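PDB 1Q5D: P450 epoxidase, which is a haem protein of the cytochrome P450 family, EpoK from Sorangium cellulosum, and holds its iron porphyrin within a largely helical fold. Local coordinates for residues Glu393-Gly398 and Glu407-Ile412; Thr259-Ala264 and Phe403-Ser408; Glu141-Val146 and Val411-Ser416; Gln132-Arg137 and Arg147-Gly152. All coordinates share one frame; numbering follows the deposited sequence.

Contact 1: residues Glu393-Gly398 and Glu407-Ile412; sequences ETPVFG and ESLNVI
Val396 faces Ser408 as an antiparallel hydrogen-bonded pair with their CA atoms 5.3 Å apart, and the backbones of 393-398 and 407-410 run in nearly opposite directions (173°). Both polar backbone atoms of Val396 are used: its N donates to Ser408 O at 3.1 Å, and its O accepts from Glu407 N at 2.7 Å. Because Glu407 and Ser408 both face this one valine, the pairing contains a classic beta bulge at Glu407, where the strand changes direction. The bulge belongs to the hairpin of strands 396-397 and 406-412, the C-terminal beta structure of this cytochrome P450. On the face carrying Val396, Ser408 OG sits between its own backbone N and carbonyl carbon (chi1 63°), and lies 3.5 Å from Val396 CB. The chain of Glu407, extended beyond CG, brings OE2 to 3.4 Å from Val396 CG1 while OE1 lies near Gly398 CA. On the other face Pro395 CB meets Leu409 CD1 at 4.0 Å, and Pro395 also rests on Leu268 and Arg272 of helix 257-272. Farther along, the chain of Glu393 is bent at chi2 and lies beside that of Asn410, carboxylate and amide planes 76° apart. A water donates to Glu393 OE2 at 2.7 Å here; its approach to Asn410 N is so short that a bridge between the segments is doubtful.

Contact 2: residues Thr259-Ala264 and Phe403-Ser408; sequences TIYLIA and FRNIES. With HEM (protoporphyrin IX containing Fe), chain B.
Tyr261 presses its ring against Asn405, whose CA lies over one face, displaced toward the rim, in a CH-pi contact 4.0 Å from the centroid of the Tyr261 ring. The two side chains run side by side, and Tyr261 OH comes to 3.1 Å from Asn405 CB. Phe403 meets the same ring at its edge, its CD1 3.9 Å from Tyr261 CE2, while Tyr261 CD2 sits over a face of the Phe403 ring; the planes are 52° apart, an oblique aromatic pair. Tyr261 CE1 lies 3.5 Å from Ile406 N. Beyond the ring, in its plane, a water is hydrogen-bonded to Tyr261 OH at 3.0 Å and donates to Ile406 O at 2.7 Å. One helical turn on, Ala264 CB touches Ile406 CD1. Further out, the amide of Asn405 is led off from the tyrosine, its OD1 accepting from His400 N. Arg404, centre of an inverse gamma turn, is tied down by Asp298 and Ala25. Helix 257-272 corresponds to the later part of the long central helix that passes the haem in P450s: Thr259 OG1 is 3.3 Å from HEM CBB and hydrogen-bonded to Gly255 O. Phe403 touches the bound EPB, and on its Tyr261 side it is backed by apolar contact. Tyr261 is thus packed mainly against carbon atoms of 403-406, and its buried hydroxyl is satisfied through the water that links it to Ile406 O.

Contact 3: residues Glu141-Val146 and Val411-Ser416; sequences EEFDVV and VILKPS
Phe143 and Val411 form the tight centre, an antiparallel hydrogen-bonded pair with Phe143 N donating to Val411 O at 3.2 Å and Val411 N to Phe143 O at 2.8 Å. Their side chains lie side by side on one face. Leu413 CD1 comes over a face of the Phe143 ring, 3.8 Å from Phe143 CG, in a CH-pi contact displaced toward the rim, while Val411 CG2 sits at the ring's edge. With CG1 anti to the carbonyl carbon (chi1 -58°), Val411 turns CG2 to within 3.4 Å of Phe143 O. Val145 crosses Val411 at about a right angle, CG2 of Val145 being 3.8 Å from CG1 of Val411. Toward solvent the fit slackens. Glu141 and Glu142 are exposed, their side chains leaving the backbone pointing away from 411-416, and the chains are joined there by a water that donates to Glu141 O at 2.6 Å and accepts only weakly from Leu413 N. At the inner end Asp144 OD2 caps the coming helix by accepting from Val146 N at 2.9 Å, and accepts from Leu409 N as well. Pairing of a short strand between two helices with the end of the last strand, 406-412, is consistent with the beta3 sheet of cytochromes P450.

Contact 4: residues Gln132-Arg137 and Arg147-Gly152; sequences QLLDAR and RDYAEG
Leu133 reaches across to Tyr149, its CB approaching the edge of the ring 4.0 Å from Tyr149 CD1. Its CD1 goes to the backbone instead, 3.4 Å from Tyr149 O and close to Gly152 C, while CB and CD2 border on Asp148 O. The next residue, Leu134, crosses Tyr149 obliquely, with CG of Leu134 3.7 Å from Tyr149 CE1. The far end of the ring is fixed by a hydrogen bond from OH to Ala378 O in helix 368-385. Helices 123-137 and 146-150, matching the D helix and the start of the E helix of P450s, pack here with strand 143-144 between them in sequence; Phe143 covers Leu134, Arg137 and Tyr149. The second helix has a wider pi-type turn at 147-150. One turn after Leu133, the chain of Arg137 bends at chi2, setting CD 3.3 Å from Asp148 OD1. Its NH1 forms a salt bridge with Asp148 OD2 at 3.4 Å, guanidinium and carboxylate planes 25° apart. The same carboxylate would be expected to offset the like charges of Arg137 and Arg147: Asp148 OD1 pairs with Arg147 NH1 at 2.8 Å, and OD2 also accepts from Asp144 N.

Contacts 4 and 3 alternate along the chain: 132-137, 141-146 and 147-152 follow one another, the helix of contact 2 and the hairpin of contact 1 come later, and 411-416 completes contact 3 near the C-terminus. Contacts 1, 2 and 3 all use strand 406-412: 393-398 and 141-146 pair with different parts of it, and 259-264 of helix 257-272 packs beside its start. The centres of contacts 1 and 2 lie about 10 Å apart, those of contacts 3 and 4 about 12 Å. Ala150 touches Ile260 and Ile263, joining contact 4 to contact 2. One antiparallel sheet thus ties the C-terminal chain to helices 123-137, 146-150 and 257-272, the last of which begins beside the haem.

Contact 1: residues Glu393-Gly398 and Glu407-Ile412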
# COMPACT_ATOMS: atom_id res chain seq x y z
N GLU A 393 -15.37 19.53 -6.15
CA GLU A 393 -16.24 19.25 -5.01
C GLU A 393 -15.63 18.15 -4.15
O GLU A 393 -14.67 17.49 -4.57
CB GLU A 393 -17.64 18.88 -5.48
CG GLU A 393 -17.95 17.39 -5.43
CD GLU A 393 -17.54 16.67 -6.70
OE1 GLU A 393 -18.06 17.02 -7.78
OE2 GLU A 393 -16.70 15.75 -6.60
N THR A 394 -16.17 17.97 -2.96
CA THR A 394 -15.62 17.03 -1.98
C THR A 394 -15.40 15.64 -2.56
O THR A 394 -16.28 15.06 -3.20
CB THR A 394 -16.53 16.94 -0.74
OG1 THR A 394 -17.24 18.18 -0.57
CG2 THR A 394 -15.69 16.85 0.53
N PRO A 395 -14.21 15.09 -2.33
CA PRO A 395 -13.91 13.72 -2.75
C PRO A 395 -14.85 12.73 -2.07
O PRO A 395 -15.29 12.95 -0.95
CB PRO A 395 -12.47 13.49 -2.28
CG PRO A 395 -12.23 14.55 -1.25
CD PRO A 395 -13.06 15.73 -1.67
N VAL A 396 -15.15 11.64 -2.76
CA VAL A 396 -15.97 10.58 -2.18
C VAL A 396 -15.09 9.43 -1.67
O VAL A 396 -14.19 8.96 -2.38
CB VAL A 396 -17.01 10.07 -3.23
CG1 VAL A 396 -17.80 8.86 -2.70
CG2 VAL A 396 -17.94 11.22 -3.66
N PHE A 397 -15.34 8.99 -0.44
CA PHE A 397 -14.57 7.91 0.18
C PHE A 397 -15.43 6.65 0.29
O PHE A 397 -16.66 6.75 0.30
CB PHE A 397 -14.06 8.34 1.57
CG PHE A 397 -12.92 9.34 1.52
CD1 PHE A 397 -11.60 8.92 1.55
CD2 PHE A 397 -13.17 10.70 1.44
CE1 PHE A 397 -10.55 9.83 1.48
CE2 PHE A 397 -12.13 11.62 1.39
CZ PHE A 397 -10.82 11.19 1.41
N GLY A 398 -14.79 5.48 0.37
CA GLY A 398 -15.52 4.22 0.50
C GLY A 398 -15.24 3.49 1.79
O GLY A 398 -14.88 4.11 2.79
N GLU A 407 -12.87 7.14 -3.81
CA GLU A 407 -13.55 6.59 -4.97
C GLU A 407 -13.55 7.56 -6.15
O GLU A 407 -13.50 7.14 -7.30
CB GLU A 407 -14.98 6.18 -4.59
CG GLU A 407 -15.02 5.04 -3.59
CD GLU A 407 -16.43 4.66 -3.16
OE1 GLU A 407 -16.61 3.50 -2.75
OE2 GLU A 407 -17.34 5.50 -3.23
N SER A 408 -13.62 8.85 -5.85
CA SER A 408 -13.59 9.89 -6.87
C SER A 408 -12.97 11.17 -6.32
O SER A 408 -13.19 11.54 -5.17
CB SER A 408 -14.99 10.15 -7.44
OG SER A 408 -15.86 10.64 -6.44
N LEU A 409 -12.18 11.83 -7.16
CA LEU A 409 -11.55 13.10 -6.83
C LEU A 409 -11.72 13.99 -8.06
O LEU A 409 -10.89 13.98 -8.98
CB LEU A 409 -10.06 12.88 -6.52
CG LEU A 409 -9.24 14.12 -6.14
CD1 LEU A 409 -9.96 14.95 -5.10
CD2 LEU A 409 -7.83 13.72 -5.65
N ASN A 410 -12.82 14.73 -8.09
CA ASN A 410 -13.19 15.48 -9.28
C ASN A 410 -12.60 16.88 -9.26
O ASN A 410 -12.74 17.61 -8.29
CB ASN A 410 -14.71 15.52 -9.43
CG ASN A 410 -15.27 14.24 -10.04
OD1 ASN A 410 -15.95 13.47 -9.36
ND2 ASN A 410 -14.98 14.01 -11.31
N VAL A 411 -11.93 17.23 -10.36
CA VAL A 411 -11.26 18.51 -10.45
C VAL A 411 -11.59 19.21 -11.76
O VAL A 411 -12.13 18.59 -12.69
CB VAL A 411 -9.72 18.36 -10.36
CG1 VAL A 411 -9.31 17.67 -9.08
CG2 VAL A 411 -9.17 17.61 -11.58
N ILE A 412 -11.28 20.50 -11.80
CA ILE A 412 -11.31 21.26 -13.03
C ILE A 412 -9.88 21.65 -13.33
O ILE A 412 -9.26 22.39 -12.57
CB ILE A 412 -12.18 22.52 -12.86
CG1 ILE A 412 -13.60 22.14 -12.44
CG2 ILE A 412 -12.17 23.35 -14.14
CD1 ILE A 412 -14.25 23.14 -11.50
O HOH W 1 -14.20 15.01 -5.97

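Contact 2: residues Thr259-Ala264 and Phe403-Ser408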
# COMPACT_ATOMS: atom_id res chain seq x y z
N THR A 259 -0.53 2.58 -4.32
CA THR A 259 0.00 3.69 -5.11
C THR A 259 -1.08 4.59 -5.68
O THR A 259 -0.88 5.79 -5.83
CB THR A 259 0.89 3.16 -6.24
OG1 THR A 259 1.81 2.17 -5.73
CG2 THR A 259 1.78 4.28 -6.77
N ILE A 260 -2.22 4.01 -6.05
CA ILE A 260 -3.34 4.80 -6.52
C ILE A 260 -3.71 5.84 -5.46
O ILE A 260 -3.92 7.03 -5.76
CB ILE A 260 -4.56 3.86 -6.81
CG1 ILE A 260 -4.23 2.85 -7.93
CG2 ILE A 260 -5.82 4.68 -7.16
CD1 ILE A 260 -5.38 1.88 -8.27
N TYR A 261 -3.80 5.40 -4.21
CA TYR A 261 -4.21 6.32 -3.15
C TYR A 261 -3.13 7.35 -2.81
O TYR A 261 -3.43 8.49 -2.51
CB TYR A 261 -4.72 5.57 -1.93
CG TYR A 261 -5.94 4.75 -2.32
CD1 TYR A 261 -6.96 5.32 -3.05
CD2 TYR A 261 -6.02 3.39 -2.03
CE1 TYR A 261 -8.06 4.59 -3.44
CE2 TYR A 261 -7.12 2.65 -2.43
CZ TYR A 261 -8.13 3.27 -3.14
OH TYR A 261 -9.23 2.56 -3.55
N LEU A 262 -1.87 6.95 -2.90
CA LEU A 262 -0.79 7.92 -2.71
C LEU A 262 -0.91 9.10 -3.70
O LEU A 262 -0.86 10.29 -3.31
CB LEU A 262 0.57 7.23 -2.86
CG LEU A 262 1.80 8.15 -2.94
CD1 LEU A 262 1.83 9.06 -1.70
CD2 LEU A 262 3.08 7.32 -3.02
N ILE A 263 -1.07 8.75 -4.97
CA ILE A 263 -1.22 9.74 -6.01
C ILE A 263 -2.46 10.59 -5.75
O ILE A 263 -2.40 11.82 -5.81
CB ILE A 263 -1.30 9.05 -7.41
CG1 ILE A 263 0.04 8.38 -7.74
CG2 ILE A 263 -1.66 10.07 -8.48
CD1 ILE A 263 0.01 7.43 -8.92
N ALA A 264 -3.59 9.94 -5.47
CA ALA A 264 -4.83 10.69 -5.23
C ALA A 264 -4.74 11.57 -3.99
O ALA A 264 -5.12 12.75 -4.02
CB ALA A 264 -6.03 9.73 -5.14
N PHE A 403 -7.93 0.44 3.39
CA PHE A 403 -7.57 1.78 2.98
C PHE A 403 -8.69 2.76 3.22
O PHE A 403 -9.88 2.42 3.13
CB PHE A 403 -7.25 1.81 1.48
CG PHE A 403 -6.09 0.94 1.09
CD1 PHE A 403 -6.25 -0.11 0.21
CD2 PHE A 403 -4.82 1.22 1.58
CE1 PHE A 403 -5.18 -0.90 -0.16
CE2 PHE A 403 -3.73 0.44 1.22
CZ PHE A 403 -3.91 -0.63 0.35
N ARG A 404 -8.30 4.00 3.48
CA ARG A 404 -9.23 5.11 3.40
C ARG A 404 -9.36 5.42 1.90
O ARG A 404 -8.81 6.41 1.41
CB ARG A 404 -8.69 6.32 4.17
CG ARG A 404 -8.27 6.04 5.63
CD ARG A 404 -7.47 7.19 6.31
NE ARG A 404 -8.10 8.47 6.02
CZ ARG A 404 -7.45 9.62 5.88
NH1 ARG A 404 -6.13 9.66 6.02
NH2 ARG A 404 -8.11 10.73 5.60
N ASN A 405 -10.09 4.57 1.18
CA ASN A 405 -10.09 4.60 -0.28
C ASN A 405 -10.90 5.75 -0.85
O ASN A 405 -12.10 5.90 -0.55
CB ASN A 405 -10.58 3.25 -0.85
CG ASN A 405 -12.00 2.87 -0.38
OD1 ASN A 405 -12.32 2.98 0.80
ND2 ASN A 405 -12.84 2.40 -1.33
N ILE A 406 -10.26 6.58 -1.67
CA ILE A 406 -10.97 7.63 -2.39
C ILE A 406 -11.55 7.04 -3.66
O ILE A 406 -10.82 6.49 -4.50
CB ILE A 406 -10.04 8.80 -2.75
CG1 ILE A 406 -9.47 9.44 -1.49
CG2 ILE A 406 -10.82 9.85 -3.54
CD1 ILE A 406 -8.41 10.54 -1.77
N GLU A 407 -12.87 7.14 -3.81
CA GLU A 407 -13.55 6.59 -4.97
C GLU A 407 -13.55 7.56 -6.15
O GLU A 407 -13.50 7.14 -7.30
CB GLU A 407 -14.98 6.18 -4.59
CG GLU A 407 -15.02 5.04 -3.59
CD GLU A 407 -16.43 4.66 -3.16
OE1 GLU A 407 -16.61 3.50 -2.75
OE2 GLU A 407 -17.34 5.50 -3.23
N SER A 408 -13.62 8.85 -5.85
CA SER A 408 -13.59 9.89 -6.87
C SER A 408 -12.97 11.17 -6.32
O SER A 408 -13.19 11.54 -5.17
CB SER A 408 -14.99 10.15 -7.44
OG SER A 408 -15.86 10.64 -6.44
CHA HEM B . 5.07 -4.13 2.58
CHB HEM B . 3.21 0.31 2.49
CHC HEM B . 3.84 0.47 -2.33
CHD HEM B . 5.13 -4.16 -2.29
C1A HEM B . 4.60 -2.91 2.98
C2A HEM B . 4.44 -2.48 4.35
C3A HEM B . 3.90 -1.25 4.32
C4A HEM B . 3.73 -0.88 2.94
CMA HEM B . 3.55 -0.39 5.57
CAA HEM B . 4.81 -3.30 5.60
CBA HEM B . 3.58 -4.00 6.18
CGA HEM B . 3.97 -4.71 7.46
O1A HEM B . 3.11 -5.46 8.03
O2A HEM B . 5.14 -4.56 7.91
C1B HEM B . 3.24 0.70 1.19
C2B HEM B . 2.80 2.00 0.74
C3B HEM B . 2.95 2.05 -0.57
C4B HEM B . 3.50 0.79 -1.03
CMB HEM B . 2.22 3.15 1.61
CAB HEM B . 2.59 3.30 -1.39
CBB HEM B . 2.36 3.25 -2.69
C1C HEM B . 4.28 -0.75 -2.75
C2C HEM B . 4.65 -1.11 -4.10
C3C HEM B . 5.00 -2.39 -4.07
C4C HEM B . 4.88 -2.87 -2.71
CMC HEM B . 4.62 -0.12 -5.30
CAC HEM B . 5.48 -3.32 -5.20
CBC HEM B . 5.86 -2.83 -6.38
C1D HEM B . 5.16 -4.59 -0.99
C2D HEM B . 5.40 -5.95 -0.61
C3D HEM B . 5.39 -5.95 0.90
C4D HEM B . 5.13 -4.59 1.28
CMD HEM B . 5.63 -7.14 -1.55
CAD HEM B . 5.63 -7.15 1.83
CBD HEM B . 7.05 -6.97 2.37
CGD HEM B . 7.40 -8.08 3.33
O1D HEM B . 6.48 -8.56 4.04
O2D HEM B . 8.60 -8.50 3.38
NA HEM B . 4.16 -1.92 2.14
NB HEM B . 3.67 -0.04 0.09
NC HEM B . 4.42 -1.85 -1.94
ND HEM B . 5.00 -3.81 0.15
FE HEM B . 4.45 -1.83 0.12
O HOH W 2 -11.01 3.98 -5.54
O HOH W 3 2.35 -2.50 0.03

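Contact 3: residues Glu141-Val146 and Val411-Ser416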
# COMPACT_ATOMS: atom_id res chain seq x y z
N GLU A 141 -15.05 18.71 -19.29
CA GLU A 141 -15.36 19.66 -18.23
C GLU A 141 -14.85 19.11 -16.91
O GLU A 141 -14.25 19.83 -16.10
CB GLU A 141 -16.88 19.90 -18.16
CG GLU A 141 -17.28 21.33 -17.83
CD GLU A 141 -16.97 22.31 -18.96
OE1 GLU A 141 -16.53 23.44 -18.66
OE2 GLU A 141 -17.16 21.94 -20.14
N GLU A 142 -15.08 17.81 -16.70
CA GLU A 142 -14.73 17.13 -15.45
C GLU A 142 -13.60 16.11 -15.63
O GLU A 142 -13.58 15.35 -16.60
CB GLU A 142 -15.97 16.45 -14.86
CG GLU A 142 -16.63 15.45 -15.79
CD GLU A 142 -17.31 16.10 -16.99
OE1 GLU A 142 -18.36 16.75 -16.80
OE2 GLU A 142 -16.79 15.97 -18.12
N PHE A 143 -12.68 16.10 -14.67
CA PHE A 143 -11.59 15.14 -14.64
C PHE A 143 -11.53 14.48 -13.27
O PHE A 143 -11.43 15.16 -12.24
CB PHE A 143 -10.26 15.84 -14.96
CG PHE A 143 -9.13 14.89 -15.27
CD1 PHE A 143 -9.04 14.27 -16.51
CD2 PHE A 143 -8.14 14.64 -14.33
CE1 PHE A 143 -7.99 13.41 -16.80
CE2 PHE A 143 -7.08 13.78 -14.62
CZ PHE A 143 -7.01 13.16 -15.84
N ASP A 144 -11.62 13.16 -13.26
CA ASP A 144 -11.54 12.38 -12.03
C ASP A 144 -10.12 11.87 -11.82
O ASP A 144 -9.67 10.97 -12.52
CB ASP A 144 -12.51 11.21 -12.09
CG ASP A 144 -12.58 10.44 -10.79
OD1 ASP A 144 -13.53 9.64 -10.64
OD2 ASP A 144 -11.73 10.56 -9.88
N VAL A 145 -9.43 12.44 -10.85
CA VAL A 145 -8.03 12.11 -10.57
C VAL A 145 -7.84 10.64 -10.19
O VAL A 145 -6.77 10.06 -10.38
CB VAL A 145 -7.44 13.06 -9.52
CG1 VAL A 145 -6.02 12.62 -9.10
CG2 VAL A 145 -7.42 14.49 -10.09
N VAL A 146 -8.90 10.03 -9.67
CA VAL A 146 -8.86 8.61 -9.45
C VAL A 146 -9.09 7.85 -10.76
O VAL A 146 -8.15 7.29 -11.31
CB VAL A 146 -9.85 8.14 -8.35
CG1 VAL A 146 -9.82 6.61 -8.23
CG2 VAL A 146 -9.48 8.77 -7.01
N VAL A 411 -11.93 17.23 -10.36
CA VAL A 411 -11.26 18.51 -10.45
C VAL A 411 -11.59 19.21 -11.76
O VAL A 411 -12.13 18.59 -12.69
CB VAL A 411 -9.72 18.36 -10.36
CG1 VAL A 411 -9.31 17.67 -9.08
CG2 VAL A 411 -9.17 17.61 -11.58
N ILE A 412 -11.28 20.50 -11.80
CA ILE A 412 -11.31 21.26 -13.03
C ILE A 412 -9.88 21.65 -13.33
O ILE A 412 -9.26 22.39 -12.57
CB ILE A 412 -12.18 22.52 -12.86
CG1 ILE A 412 -13.60 22.14 -12.44
CG2 ILE A 412 -12.17 23.35 -14.14
CD1 ILE A 412 -14.25 23.14 -11.50
N LEU A 413 -9.35 21.14 -14.44
CA LEU A 413 -7.94 21.32 -14.73
C LEU A 413 -7.58 22.76 -15.06
O LEU A 413 -6.66 23.33 -14.47
CB LEU A 413 -7.49 20.36 -15.84
CG LEU A 413 -7.54 18.88 -15.44
CD1 LEU A 413 -7.40 17.99 -16.66
CD2 LEU A 413 -6.48 18.54 -14.39
N LYS A 414 -8.30 23.37 -16.00
CA LYS A 414 -8.07 24.77 -16.34
C LYS A 414 -9.33 25.61 -16.12
O LYS A 414 -10.12 25.81 -17.04
CB LYS A 414 -7.58 24.93 -17.79
CG LYS A 414 -7.23 23.62 -18.50
CD LYS A 414 -6.80 23.86 -19.94
CE LYS A 414 -5.32 24.28 -20.02
NZ LYS A 414 -5.04 25.02 -21.30
N PRO A 415 -9.51 26.09 -14.89
CA PRO A 415 -10.72 26.84 -14.52
C PRO A 415 -10.73 28.24 -15.13
O PRO A 415 -9.67 28.84 -15.29
CB PRO A 415 -10.63 26.95 -12.99
CG PRO A 415 -9.51 26.03 -12.59
CD PRO A 415 -8.58 25.96 -13.76
N SER A 416 -11.93 28.72 -15.47
CA SER A 416 -12.12 30.08 -15.97
C SER A 416 -13.58 30.35 -16.32
O SER A 416 -14.47 29.52 -16.10
CB SER A 416 -11.24 30.35 -17.20
OG SER A 416 -10.90 31.73 -17.28
O HOH W 4 -11.65 19.51 -16.42

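Contact 4: residues Gln132-Arg137 and Arg147-Gly152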
# COMPACT_ATOMS: atom_id res chain seq x y z
N GLN A 132 -0.29 9.96 -21.73
CA GLN A 132 -1.43 9.47 -22.50
C GLN A 132 -2.75 9.56 -21.73
O GLN A 132 -3.80 9.83 -22.33
CB GLN A 132 -1.17 8.07 -23.07
CG GLN A 132 -1.24 6.93 -22.06
CD GLN A 132 -1.00 5.56 -22.69
OE1 GLN A 132 -0.68 4.60 -21.99
NE2 GLN A 132 -1.15 5.47 -24.01
N LEU A 133 -2.70 9.40 -20.41
CA LEU A 133 -3.90 9.56 -19.59
C LEU A 133 -4.39 11.01 -19.63
O LEU A 133 -5.59 11.26 -19.78
CB LEU A 133 -3.65 9.10 -18.15
CG LEU A 133 -3.48 7.59 -17.97
CD1 LEU A 133 -2.90 7.27 -16.59
CD2 LEU A 133 -4.81 6.82 -18.21
N LEU A 134 -3.46 11.95 -19.54
CA LEU A 134 -3.81 13.37 -19.55
C LEU A 134 -4.30 13.84 -20.93
O LEU A 134 -5.23 14.64 -21.02
CB LEU A 134 -2.64 14.23 -19.05
CG LEU A 134 -2.42 14.25 -17.53
CD1 LEU A 134 -1.15 14.98 -17.15
CD2 LEU A 134 -3.62 14.88 -16.81
N ASP A 135 -3.68 13.33 -21.99
CA ASP A 135 -4.12 13.63 -23.35
C ASP A 135 -5.52 13.08 -23.64
O ASP A 135 -6.34 13.74 -24.26
CB ASP A 135 -3.13 13.07 -24.36
CG ASP A 135 -1.85 13.87 -24.41
OD1 ASP A 135 -0.88 13.39 -25.04
OD2 ASP A 135 -1.71 14.98 -23.85
N ALA A 136 -5.76 11.85 -23.18
CA ALA A 136 -7.04 11.17 -23.40
C ALA A 136 -8.25 11.87 -22.77
O ALA A 136 -9.36 11.74 -23.28
CB ALA A 136 -6.96 9.72 -22.91
N ARG A 137 -8.06 12.61 -21.68
CA ARG A 137 -9.22 13.10 -20.93
C ARG A 137 -9.19 14.55 -20.46
O ARG A 137 -10.20 15.06 -19.97
CB ARG A 137 -9.51 12.18 -19.74
CG ARG A 137 -9.92 10.77 -20.13
CD ARG A 137 -11.02 10.19 -19.27
NE ARG A 137 -12.35 10.48 -19.81
CZ ARG A 137 -13.11 11.49 -19.42
NH1 ARG A 137 -12.69 12.34 -18.49
NH2 ARG A 137 -14.31 11.66 -19.97
N ARG A 147 -10.33 7.84 -11.25
CA ARG A 147 -10.70 6.97 -12.37
C ARG A 147 -9.99 7.29 -13.69
O ARG A 147 -9.70 6.39 -14.48
CB ARG A 147 -12.23 6.93 -12.56
CG ARG A 147 -12.68 6.18 -13.83
CD ARG A 147 -14.18 6.30 -14.19
NE ARG A 147 -14.83 7.48 -13.61
CZ ARG A 147 -14.91 8.67 -14.20
NH1 ARG A 147 -14.37 8.87 -15.40
NH2 ARG A 147 -15.53 9.66 -13.58
N ASP A 148 -9.73 8.57 -13.95
CA ASP A 148 -9.13 8.99 -15.21
C ASP A 148 -7.60 9.09 -15.17
O ASP A 148 -6.95 9.35 -16.19
CB ASP A 148 -9.70 10.34 -15.63
CG ASP A 148 -11.20 10.34 -15.73
OD1 ASP A 148 -11.77 9.35 -16.22
OD2 ASP A 148 -11.91 11.31 -15.35
N TYR A 149 -7.01 8.89 -13.99
CA TYR A 149 -5.59 9.18 -13.85
C TYR A 149 -4.88 8.20 -12.95
O TYR A 149 -4.17 7.32 -13.43
CB TYR A 149 -5.40 10.60 -13.32
CG TYR A 149 -4.00 11.16 -13.47
CD1 TYR A 149 -3.36 11.17 -14.71
CD2 TYR A 149 -3.32 11.69 -12.37
CE1 TYR A 149 -2.08 11.69 -14.86
CE2 TYR A 149 -2.04 12.23 -12.51
CZ TYR A 149 -1.43 12.22 -13.75
OH TYR A 149 -0.17 12.75 -13.90
N ALA A 150 -5.07 8.34 -11.64
CA ALA A 150 -4.33 7.53 -10.68
C ALA A 150 -4.56 6.04 -10.90
O ALA A 150 -3.64 5.23 -10.78
CB ALA A 150 -4.69 7.94 -9.21
N GLU A 151 -5.80 5.68 -11.22
CA GLU A 151 -6.17 4.28 -11.38
C GLU A 151 -5.38 3.59 -12.49
O GLU A 151 -5.14 2.38 -12.44
CB GLU A 151 -7.65 4.20 -11.70
CG GLU A 151 -8.30 2.85 -11.56
CD GLU A 151 -9.81 2.96 -11.69
OE1 GLU A 151 -10.45 3.39 -10.72
OE2 GLU A 151 -10.34 2.65 -12.78
N GLY A 152 -4.99 4.34 -13.51
CA GLY A 152 -4.35 3.72 -14.65
C GLY A 152 -2.83 3.75 -14.64
O GLY A 152 -2.20 3.39 -15.64